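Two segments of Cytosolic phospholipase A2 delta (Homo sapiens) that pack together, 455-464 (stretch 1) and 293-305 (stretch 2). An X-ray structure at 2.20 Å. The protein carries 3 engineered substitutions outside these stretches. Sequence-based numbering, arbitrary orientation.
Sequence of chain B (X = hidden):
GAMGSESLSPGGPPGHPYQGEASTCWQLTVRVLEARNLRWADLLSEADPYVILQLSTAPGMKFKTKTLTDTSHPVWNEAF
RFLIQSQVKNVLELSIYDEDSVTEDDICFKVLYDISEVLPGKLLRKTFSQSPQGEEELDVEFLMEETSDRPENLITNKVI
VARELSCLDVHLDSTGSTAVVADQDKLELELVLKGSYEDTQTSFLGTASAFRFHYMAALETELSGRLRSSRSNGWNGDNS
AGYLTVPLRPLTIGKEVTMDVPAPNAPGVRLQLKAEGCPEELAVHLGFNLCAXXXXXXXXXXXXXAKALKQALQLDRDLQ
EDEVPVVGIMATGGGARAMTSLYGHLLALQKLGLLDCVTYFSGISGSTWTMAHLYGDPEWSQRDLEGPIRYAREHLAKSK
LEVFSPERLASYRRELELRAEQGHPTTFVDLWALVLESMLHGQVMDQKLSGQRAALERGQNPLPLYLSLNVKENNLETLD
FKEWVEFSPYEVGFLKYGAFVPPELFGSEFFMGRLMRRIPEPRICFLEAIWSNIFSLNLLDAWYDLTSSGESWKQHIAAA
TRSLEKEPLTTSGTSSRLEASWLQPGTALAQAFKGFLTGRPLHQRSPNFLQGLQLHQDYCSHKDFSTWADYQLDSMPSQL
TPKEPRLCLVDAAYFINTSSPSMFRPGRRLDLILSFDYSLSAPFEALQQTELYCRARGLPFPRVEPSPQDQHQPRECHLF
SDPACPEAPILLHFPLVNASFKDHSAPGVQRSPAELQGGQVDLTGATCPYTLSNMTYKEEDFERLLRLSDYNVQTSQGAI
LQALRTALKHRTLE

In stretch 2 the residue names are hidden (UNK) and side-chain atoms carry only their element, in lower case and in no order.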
# COMPACT_ATOMS: atom_id res chain seq x y z
N ALA B 455 19.17 -9.75 8.83
CA ALA B 455 18.87 -9.63 10.26
C ALA B 455 17.95 -10.73 10.79
O ALA B 455 17.75 -10.83 12.00
CB ALA B 455 18.25 -8.27 10.54
N LEU B 456 17.40 -11.55 9.90
CA LEU B 456 16.46 -12.60 10.28
C LEU B 456 16.95 -14.01 9.94
O LEU B 456 16.23 -14.99 10.18
CB LEU B 456 15.14 -12.36 9.55
CG LEU B 456 14.52 -10.97 9.66
CD1 LEU B 456 13.30 -10.88 8.75
CD2 LEU B 456 14.14 -10.65 11.10
N GLU B 457 18.16 -14.14 9.40
CA GLU B 457 18.62 -15.42 8.84
C GLU B 457 18.80 -16.50 9.91
O GLU B 457 18.58 -17.68 9.64
CB GLU B 457 19.87 -15.24 7.97
CG GLU B 457 21.09 -14.66 8.65
CD GLU B 457 22.15 -14.25 7.64
OE1 GLU B 457 22.11 -14.73 6.48
OE2 GLU B 457 23.03 -13.43 8.01
N ARG B 458 19.15 -16.10 11.13
CA ARG B 458 19.29 -17.04 12.26
C ARG B 458 18.19 -16.87 13.32
O ARG B 458 18.31 -17.39 14.43
CB ARG B 458 20.67 -16.86 12.89
CG ARG B 458 21.78 -17.46 12.05
CD ARG B 458 23.15 -17.13 12.59
NE ARG B 458 23.37 -15.70 12.47
CZ ARG B 458 23.32 -14.82 13.47
NH1 ARG B 458 23.07 -15.19 14.72
NH2 ARG B 458 23.52 -13.55 13.19
N GLY B 459 17.12 -16.17 12.96
CA GLY B 459 16.06 -15.83 13.90
C GLY B 459 16.56 -14.96 15.04
O GLY B 459 16.01 -14.99 16.13
N GLN B 460 17.60 -14.16 14.77
CA GLN B 460 18.29 -13.42 15.82
C GLN B 460 17.67 -12.05 16.14
O GLN B 460 18.14 -11.36 17.04
CB GLN B 460 19.77 -13.25 15.45
CG GLN B 460 20.08 -12.22 14.36
CD GLN B 460 19.99 -12.77 12.95
OE1 GLN B 460 19.29 -13.75 12.69
NE2 GLN B 460 20.70 -12.14 12.03
N ASN B 461 16.66 -11.66 15.37
CA ASN B 461 15.88 -10.45 15.66
C ASN B 461 14.42 -10.75 15.38
O ASN B 461 14.10 -11.73 14.70
CB ASN B 461 16.34 -9.27 14.78
CG ASN B 461 17.77 -8.83 15.07
OD1 ASN B 461 18.05 -8.22 16.10
ND2 ASN B 461 18.67 -9.10 14.14
N PRO B 462 13.50 -9.92 15.93
CA PRO B 462 12.08 -10.07 15.55
C PRO B 462 11.84 -9.69 14.08
O PRO B 462 12.63 -8.96 13.50
CB PRO B 462 11.35 -9.10 16.48
CG PRO B 462 12.35 -8.66 17.50
CD PRO B 462 13.70 -8.81 16.87
N LEU B 463 10.75 -10.19 13.50
CA LEU B 463 10.35 -9.79 12.15
C LEU B 463 9.76 -8.37 12.19
O LEU B 463 8.78 -8.15 12.89
CB LEU B 463 9.32 -10.76 11.57
CG LEU B 463 8.81 -10.40 10.16
CD1 LEU B 463 9.85 -10.72 9.11
CD2 LEU B 463 7.52 -11.13 9.84
N PRO B 464 10.36 -7.43 11.44
CA PRO B 464 9.85 -6.06 11.41
C PRO B 464 8.73 -5.88 10.39
O PRO B 464 8.83 -6.34 9.25
CB PRO B 464 11.07 -5.25 11.01
CG PRO B 464 11.85 -6.17 10.14
CD PRO B 464 11.56 -7.57 10.60
N UNK B 293 8.95 -18.03 3.57
CA UNK B 293 10.06 -17.38 4.27
C UNK B 293 9.69 -16.95 5.70
O UNK B 293 10.51 -17.08 6.61
c UNK B 293 10.56 -16.17 3.48
c UNK B 293 12.77 -16.78 2.35
c UNK B 293 11.28 -16.51 2.18
o UNK B 293 13.34 -16.59 3.45
o UNK B 293 13.38 -17.19 1.35
N UNK B 294 8.47 -16.46 5.90
CA UNK B 294 8.04 -16.07 7.25
C UNK B 294 7.84 -17.30 8.13
O UNK B 294 8.21 -17.29 9.30
o UNK B 294 4.62 -13.51 9.72
o UNK B 294 5.11 -12.96 7.65
c UNK B 294 6.76 -15.21 7.23
c UNK B 294 6.30 -14.80 8.63
c UNK B 294 5.27 -13.68 8.66
N UNK B 295 7.25 -18.36 7.57
CA UNK B 295 7.10 -19.62 8.30
C UNK B 295 8.45 -20.18 8.74
O UNK B 295 8.61 -20.59 9.89
c UNK B 295 4.90 -20.41 7.34
o UNK B 295 4.46 -22.62 6.52
n UNK B 295 3.37 -20.91 5.53
c UNK B 295 4.22 -21.41 6.42
c UNK B 295 6.38 -20.65 7.45
N UNK B 296 9.41 -20.18 7.83
CA UNK B 296 10.77 -20.61 8.14
C UNK B 296 11.38 -19.73 9.22
O UNK B 296 12.02 -20.22 10.15
c UNK B 296 11.64 -20.61 6.90
N UNK B 297 11.18 -18.42 9.11
CA UNK B 297 11.67 -17.51 10.14
C UNK B 297 11.09 -17.86 11.51
O UNK B 297 11.80 -17.81 12.51
c UNK B 297 12.70 -14.62 11.34
c UNK B 297 12.84 -13.79 12.43
c UNK B 297 11.72 -13.46 13.18
c UNK B 297 11.35 -16.05 9.80
c UNK B 297 10.48 -13.96 12.84
c UNK B 297 11.47 -15.12 10.98
c UNK B 297 10.36 -14.79 11.74
N UNK B 298 9.81 -18.19 11.55
CA UNK B 298 9.15 -18.48 12.82
C UNK B 298 9.79 -19.66 13.54
O UNK B 298 10.02 -19.60 14.75
c UNK B 298 7.65 -18.73 12.63
c UNK B 298 5.40 -17.89 11.98
c UNK B 298 6.83 -17.48 12.29
c UNK B 298 6.86 -16.45 13.42
N UNK B 299 10.09 -20.72 12.79
CA UNK B 299 10.79 -21.88 13.35
C UNK B 299 12.14 -21.48 13.92
O UNK B 299 12.48 -21.86 15.04
c UNK B 299 10.93 -23.01 12.32
o UNK B 299 11.86 -22.71 11.28
N UNK B 300 12.88 -20.66 13.18
CA UNK B 300 14.16 -20.15 13.66
C UNK B 300 13.99 -19.27 14.90
O UNK B 300 14.69 -19.45 15.90
c UNK B 300 16.24 -19.60 10.37
n UNK B 300 14.64 -18.93 8.08
c UNK B 300 14.87 -19.38 12.53
c UNK B 300 15.07 -17.97 8.90
n UNK B 300 14.75 -16.71 8.63
c UNK B 300 15.40 -20.29 11.44
n UNK B 300 15.80 -18.26 9.98
N UNK B 301 13.03 -18.34 14.86
CA UNK B 301 12.85 -17.38 15.94
C UNK B 301 12.36 -18.05 17.22
O UNK B 301 12.78 -17.68 18.31
c UNK B 301 13.01 -14.44 16.83
c UNK B 301 11.87 -16.26 15.52
n UNK B 301 12.85 -13.34 17.78
c UNK B 301 13.85 -12.62 18.27
n UNK B 301 13.60 -11.64 19.13
c UNK B 301 11.70 -15.14 16.53
n UNK B 301 15.11 -12.86 17.91
N UNK B 302 11.46 -19.02 17.10
CA UNK B 302 10.87 -19.67 18.27
C UNK B 302 11.86 -20.45 19.13
O UNK B 302 11.62 -20.64 20.32
c UNK B 302 8.45 -19.73 17.60
c UNK B 302 9.69 -20.55 17.87
n UNK B 302 4.99 -20.49 16.18
c UNK B 302 6.14 -19.69 16.68
c UNK B 302 7.31 -20.58 17.07
N UNK B 303 12.96 -20.90 18.53
CA UNK B 303 14.06 -21.48 19.30
C UNK B 303 14.70 -20.44 20.20
O UNK B 303 14.95 -20.70 21.37
c UNK B 303 15.01 -24.53 18.97
c UNK B 303 15.13 -22.08 18.39
o UNK B 303 16.14 -24.95 19.21
c UNK B 303 14.78 -23.47 17.88
n UNK B 303 13.94 -24.93 19.63
N UNK B 304 14.95 -19.26 19.64
CA UNK B 304 15.54 -18.16 20.40
C UNK B 304 14.58 -17.69 21.50
O UNK B 304 15.00 -17.39 22.61
c UNK B 304 16.50 -15.81 20.33
c UNK B 304 17.00 -17.40 18.48
c UNK B 304 15.95 -16.97 19.50
N UNK B 305 13.30 -17.65 21.18
CA UNK B 305 12.27 -17.25 22.14
C UNK B 305 12.11 -18.28 23.27
O UNK B 305 12.02 -17.90 24.44
c UNK B 305 10.91 -17.03 21.45
c UNK B 305 10.99 -15.87 20.46
c UNK B 305 9.81 -16.77 22.47
O HOH W 1 16.12 -10.94 19.62

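Stretch 2 is helical throughout and packs against a loop of stretch 1 that includes a type I turn from Leu-456 to Gly-459, and against the start of the strand that follows. Position 293 carries three side-chain carbons, the third bearing two oxygens, and touches nothing on stretch 1; this carboxylate is Glu-293. Position 294 has the same atoms, three carbons ending in two oxygens, but its chain extends far enough for the carboxylate carbon to lie 3.6 Å from Leu-463 CD2. It is Glu-294, and its oxygens are hydrogen-bonded elsewhere in the structure. At position 295 the third carbon carries one oxygen and one nitrogen, an amide out of reach of stretch 1: Gln-295. Position 296 has a single carbon, also out of reach, and is Ala-296.

Position 297 shows one carbon followed by a six-carbon ring with no further atoms, directed toward stretch 1, among Leu-456, Gly-459, Asn-461 and Pro-462 of the loop and Leu-463 at the start of the strand. This is Phe-297. Its CE1 lies 3.6 Å from Leu-456 CD2 and its CE2 3.6 Å from Leu-463 CB, while Asn-461 O approaches the ring edge, 3.3 Å from Phe-297 CZ.

Position 298 has four carbons forked at the second and makes no contact; it is Leu-298. Position 299 has one carbon and one oxygen, and that hydroxyl donates to Ala-296 O at 2.7 Å, turning back onto its own helix: Ser-299.

At position 300 three carbons lead to a nitrogen and then a carbon with two more nitrogens, a guanidinium reaching the carbonyl of Leu-456. The residue is Arg-300. Its NH2 donates to Leu-456 O at 2.7 Å, and its NE adds a weak bond to Leu-456 O at 3.3 Å; although Arg-300 NE is 2.9 Å from Glu-457 O, the angle is too poor for a hydrogen bond. Position 301 repeats the three carbons and guanidinium, with one terminal nitrogen near the carbonyl of Gly-459, and is Arg-301. Its NH1 donates to Gly-459 O at 2.9 Å with a nearly straight angle of 170°. Pro-462 N lies over one face of the guanidinium, 3.6 Å from Arg-301 CZ, and water 1 accepts from Arg-301 NH2 at 2.7 Å.

Position 302 has four carbons in a row ending in nitrogen and points away: Lys-302. Position 303 has three carbons, the last with an oxygen and a nitrogen, and no contact: Gln-303. Position 304 has one carbon carrying two more, one of them 3.5 Å from Gly-459 O; it is Val-304. Position 305 has the same three-carbon fork but touches nothing on stretch 1: Val-305.

The contact combines a phenylalanine ring, set between two leucine side chains and against loop backbone, with two arginines that donate to backbone carbonyls. Arg-300 and Arg-301 hold the two ends of the turn. Gly-459 permits this closeness: its CA is 4.1 Å from Arg-301 CA, and a CB there would clash with Arg-300 C and Arg-301 N. Its positive phi also favours glycine.

Stretch 2 293-305: EEQAFLSRRKQVV
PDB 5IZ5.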